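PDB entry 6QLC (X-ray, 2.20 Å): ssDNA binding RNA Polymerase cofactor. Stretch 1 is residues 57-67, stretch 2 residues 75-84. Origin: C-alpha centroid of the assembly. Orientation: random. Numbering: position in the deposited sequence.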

# COMPACT_ATOMS: atom_id res chain seq x y z
N GLN A 57 -12.42 -4.41 -9.44
CA GLN A 57 -11.54 -5.34 -10.13
C GLN A 57 -10.57 -6.01 -9.14
O GLN A 57 -10.24 -7.19 -9.29
CB GLN A 57 -10.77 -4.61 -11.22
CG GLN A 57 -9.87 -5.50 -12.05
CD GLN A 57 -8.98 -4.71 -12.98
OE1 GLN A 57 -8.90 -3.48 -12.89
NE2 GLN A 57 -8.30 -5.42 -13.88
N LEU A 58 -10.10 -5.25 -8.15
CA LEU A 58 -9.20 -5.82 -7.14
C LEU A 58 -9.96 -6.78 -6.24
O LEU A 58 -9.51 -7.91 -6.02
CB LEU A 58 -8.58 -4.70 -6.30
CG LEU A 58 -7.22 -4.15 -6.70
CD1 LEU A 58 -6.90 -2.94 -5.84
CD2 LEU A 58 -6.15 -5.20 -6.56
N GLN A 59 -11.11 -6.34 -5.72
CA GLN A 59 -11.97 -7.20 -4.91
C GLN A 59 -12.29 -8.51 -5.63
O GLN A 59 -12.14 -9.59 -5.06
CB GLN A 59 -13.24 -6.43 -4.56
CG GLN A 59 -14.04 -7.01 -3.41
CD GLN A 59 -15.20 -6.10 -3.01
OE1 GLN A 59 -15.05 -5.20 -2.17
NE2 GLN A 59 -16.36 -6.33 -3.62
N GLU A 60 -12.73 -8.43 -6.88
CA GLU A 60 -13.05 -9.66 -7.61
C GLU A 60 -11.83 -10.56 -7.72
O GLU A 60 -11.93 -11.78 -7.57
CB GLU A 60 -13.57 -9.34 -9.01
CG GLU A 60 -15.07 -9.32 -9.15
CD GLU A 60 -15.50 -9.02 -10.58
OE1 GLU A 60 -15.95 -7.88 -10.83
OE2 GLU A 60 -15.36 -9.91 -11.44
N PHE A 61 -10.69 -9.97 -8.03
CA PHE A 61 -9.47 -10.73 -8.22
C PHE A 61 -9.10 -11.51 -6.96
O PHE A 61 -8.60 -12.64 -7.05
CB PHE A 61 -8.35 -9.78 -8.61
CG PHE A 61 -7.07 -10.45 -8.88
CD1 PHE A 61 -6.91 -11.23 -10.00
CD2 PHE A 61 -6.00 -10.29 -8.01
CE1 PHE A 61 -5.71 -11.85 -10.27
CE2 PHE A 61 -4.79 -10.91 -8.26
CZ PHE A 61 -4.65 -11.69 -9.39
N LEU A 62 -9.40 -10.95 -5.79
CA LEU A 62 -9.00 -11.54 -4.52
C LEU A 62 -10.11 -12.34 -3.85
O LEU A 62 -9.98 -12.70 -2.68
CB LEU A 62 -8.52 -10.44 -3.57
CG LEU A 62 -7.26 -9.72 -4.03
CD1 LEU A 62 -6.66 -8.97 -2.87
CD2 LEU A 62 -6.29 -10.75 -4.59
N THR A 63 -11.21 -12.61 -4.56
CA THR A 63 -12.35 -13.32 -3.97
C THR A 63 -12.91 -14.43 -4.85
O THR A 63 -13.49 -15.38 -4.31
CB THR A 63 -13.50 -12.36 -3.67
OG1 THR A 63 -13.84 -11.65 -4.87
CG2 THR A 63 -13.12 -11.36 -2.61
N VAL A 64 -12.75 -14.36 -6.17
CA VAL A 64 -13.52 -15.17 -7.11
C VAL A 64 -12.59 -15.59 -8.24
O VAL A 64 -11.65 -14.88 -8.59
CB VAL A 64 -14.75 -14.35 -7.58
CG1 VAL A 64 -15.21 -14.75 -8.97
CG2 VAL A 64 -15.87 -14.47 -6.55
N ASP A 65 -12.83 -16.79 -8.80
CA ASP A 65 -11.88 -17.44 -9.68
C ASP A 65 -12.25 -17.37 -11.17
O ASP A 65 -11.88 -18.26 -11.93
CB ASP A 65 -11.69 -18.90 -9.27
CG ASP A 65 -12.92 -19.77 -9.54
OD1 ASP A 65 -14.03 -19.21 -9.70
OD2 ASP A 65 -12.78 -21.01 -9.58
N ASP A 66 -12.94 -16.29 -11.59
CA ASP A 66 -13.51 -16.16 -12.94
C ASP A 66 -14.23 -17.44 -13.35
O ASP A 66 -13.99 -18.02 -14.41
CB ASP A 66 -12.47 -15.70 -13.98
CG ASP A 66 -11.26 -16.61 -14.09
OD1 ASP A 66 -11.31 -17.62 -14.83
OD2 ASP A 66 -10.23 -16.31 -13.44
N LYS A 67 -15.11 -17.90 -12.44
CA LYS A 67 -16.15 -18.88 -12.70
C LYS A 67 -17.28 -18.67 -11.71
O LYS A 67 -18.16 -19.53 -11.58
CB LYS A 67 -15.65 -20.33 -12.60
CG LYS A 67 -15.17 -20.94 -13.90
CD LYS A 67 -14.84 -22.42 -13.74
CE LYS A 67 -15.95 -23.31 -14.31
NZ LYS A 67 -15.41 -24.57 -14.92
N ALA A 75 -5.44 -20.41 -3.68
CA ALA A 75 -5.52 -19.51 -4.83
C ALA A 75 -5.52 -18.06 -4.38
O ALA A 75 -4.87 -17.21 -5.00
CB ALA A 75 -6.77 -19.82 -5.66
N TYR A 76 -6.23 -17.75 -3.31
CA TYR A 76 -6.19 -16.42 -2.73
C TYR A 76 -4.75 -16.02 -2.38
O TYR A 76 -4.24 -15.00 -2.85
CB TYR A 76 -7.12 -16.37 -1.52
CG TYR A 76 -6.93 -15.17 -0.62
CD1 TYR A 76 -7.53 -13.96 -0.90
CD2 TYR A 76 -6.15 -15.26 0.53
CE1 TYR A 76 -7.37 -12.88 -0.09
CE2 TYR A 76 -5.98 -14.18 1.36
CZ TYR A 76 -6.59 -12.99 1.04
OH TYR A 76 -6.42 -11.90 1.87
N ALA A 77 -4.06 -16.86 -1.60
CA ALA A 77 -2.70 -16.50 -1.19
C ALA A 77 -1.78 -16.35 -2.40
O ALA A 77 -0.93 -15.45 -2.44
CB ALA A 77 -2.15 -17.54 -0.21
N GLU A 78 -1.96 -17.21 -3.41
CA GLU A 78 -1.18 -17.08 -4.64
C GLU A 78 -1.42 -15.72 -5.30
O GLU A 78 -0.47 -15.03 -5.69
CB GLU A 78 -1.54 -18.22 -5.60
CG GLU A 78 -0.97 -19.56 -5.21
CD GLU A 78 0.55 -19.58 -5.29
OE1 GLU A 78 1.09 -19.44 -6.41
OE2 GLU A 78 1.20 -19.72 -4.23
N ARG A 79 -2.69 -15.32 -5.41
CA ARG A 79 -3.01 -14.06 -6.08
C ARG A 79 -2.51 -12.87 -5.29
O ARG A 79 -2.01 -11.90 -5.87
CB ARG A 79 -4.52 -13.95 -6.32
CG ARG A 79 -5.05 -14.91 -7.39
CD ARG A 79 -6.45 -14.49 -7.91
NE ARG A 79 -6.82 -15.25 -9.10
CZ ARG A 79 -8.04 -15.26 -9.64
NH1 ARG A 79 -9.04 -14.56 -9.09
NH2 ARG A 79 -8.27 -16.00 -10.72
N CYS A 80 -2.67 -12.90 -3.96
CA CYS A 80 -2.06 -11.86 -3.13
C CYS A 80 -0.58 -11.72 -3.47
O CYS A 80 -0.07 -10.62 -3.71
CB CYS A 80 -2.24 -12.18 -1.65
SG CYS A 80 -3.91 -11.89 -1.02
N LYS A 81 0.12 -12.85 -3.55
CA LYS A 81 1.54 -12.79 -3.85
C LYS A 81 1.76 -12.18 -5.23
O LYS A 81 2.61 -11.29 -5.39
CB LYS A 81 2.14 -14.19 -3.76
CG LYS A 81 2.72 -14.48 -2.37
CD LYS A 81 2.85 -15.98 -2.11
CE LYS A 81 3.62 -16.67 -3.23
NZ LYS A 81 3.67 -18.16 -3.05
N LYS A 82 0.97 -12.60 -6.22
CA LYS A 82 1.11 -12.07 -7.57
C LYS A 82 0.92 -10.56 -7.61
O LYS A 82 1.67 -9.86 -8.30
CB LYS A 82 0.13 -12.77 -8.52
CG LYS A 82 0.40 -12.49 -10.00
CD LYS A 82 -0.83 -12.68 -10.85
CE LYS A 82 -1.18 -11.41 -11.63
NZ LYS A 82 -2.47 -11.55 -12.41
N LEU A 83 -0.07 -10.03 -6.88
CA LEU A 83 -0.18 -8.58 -6.72
C LEU A 83 1.14 -7.98 -6.25
O LEU A 83 1.75 -7.16 -6.95
CB LEU A 83 -1.29 -8.24 -5.72
CG LEU A 83 -2.74 -8.22 -6.19
CD1 LEU A 83 -3.63 -7.41 -5.26
CD2 LEU A 83 -2.82 -7.69 -7.59
N VAL A 84 1.60 -8.39 -5.06
CA VAL A 84 2.88 -7.94 -4.49
C VAL A 84 3.97 -7.93 -5.56
O VAL A 84 4.65 -6.91 -5.76
CB VAL A 84 3.30 -8.83 -3.30
CG1 VAL A 84 4.66 -8.41 -2.78
CG2 VAL A 84 2.30 -8.73 -2.20

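Stretch 1 enters as the last part of a helix (57-61) and then unwinds into a loop, whereas stretch 2 is helical throughout, its helix extending beyond both ends of the segment. The two helix axes run closer to antiparallel than to parallel, at 139° between their N-to-C directions, and come no nearer than 11.4 Å, a spacing at which the contact is made by side chains and by backbone carbonyls at and just beyond the helix end. The backbones draw together where the first helix ends: the CA atoms of Leu-58 and Leu-83 are 9.4 Å apart, but those of Leu-62 and Tyr-76 only 5.9 Å. Leu-62 is the first residue to leave helical phi/psi. Leu-62 N still hydrogen-bonds to Leu-58 O (3.1 Å), and the turn that follows is held by Thr-63 N to Glu-60 O (3.2 Å), Val-64 N to Glu-60 O (3.0 Å) and the side-chain bond from Thr-63 OG1 to Gln-59 O (2.7 Å).

Arg-79 dominates the other side. Its CA-to-CB bond points toward stretch 1, and an extended chain (chi2 to chi4 all near 180°) carries the guanidinium to the carbonyls around the helix end. Arg-79 NH1 donates to Phe-61 O at 2.8 Å with a nearly straight N-H...O angle of 165°; it also reaches Val-64 O at 2.7 Å, but the 127° angle makes that bond weak despite its short length. Arg-79 NH2 forms a salt bridge with Asp-66 OD2 at 3.4 Å, whose hydrogen bond is likewise weak. All three acceptors belong to stretch 1, so one cation ties the helix end to the loop beyond it.

The same side chain packs against Phe-61. Arg-79 CD sits over one face of the ring, 3.7 Å from its centroid and 15° off the normal, a CH-pi contact, while Phe-61 CE1 lies over a face of the guanidinium. Lys-82 NZ approaches Phe-61 CZ obliquely at 3.7 Å.

Apolar packing completes the contact. Leu-83 CD1 meets Leu-58 CD2 at 3.6 Å and Leu-62 CD1 at 4.2 Å, and its CD2 lies 3.8 Å from Phe-61 CE2, so Leu-83 touches three side chains of stretch 1. Leu-62, buried, also places CD2 4.0 Å from Arg-79 CB and CD1 4.4 Å from Cys-80 SG. At the close approach of the backbones, Leu-62 O lies at the edge of the Tyr-76 ring, near its plane, 3.3 Å from Tyr-76 CD1; Tyr-76 OH is hydrogen-bonded elsewhere in the structure.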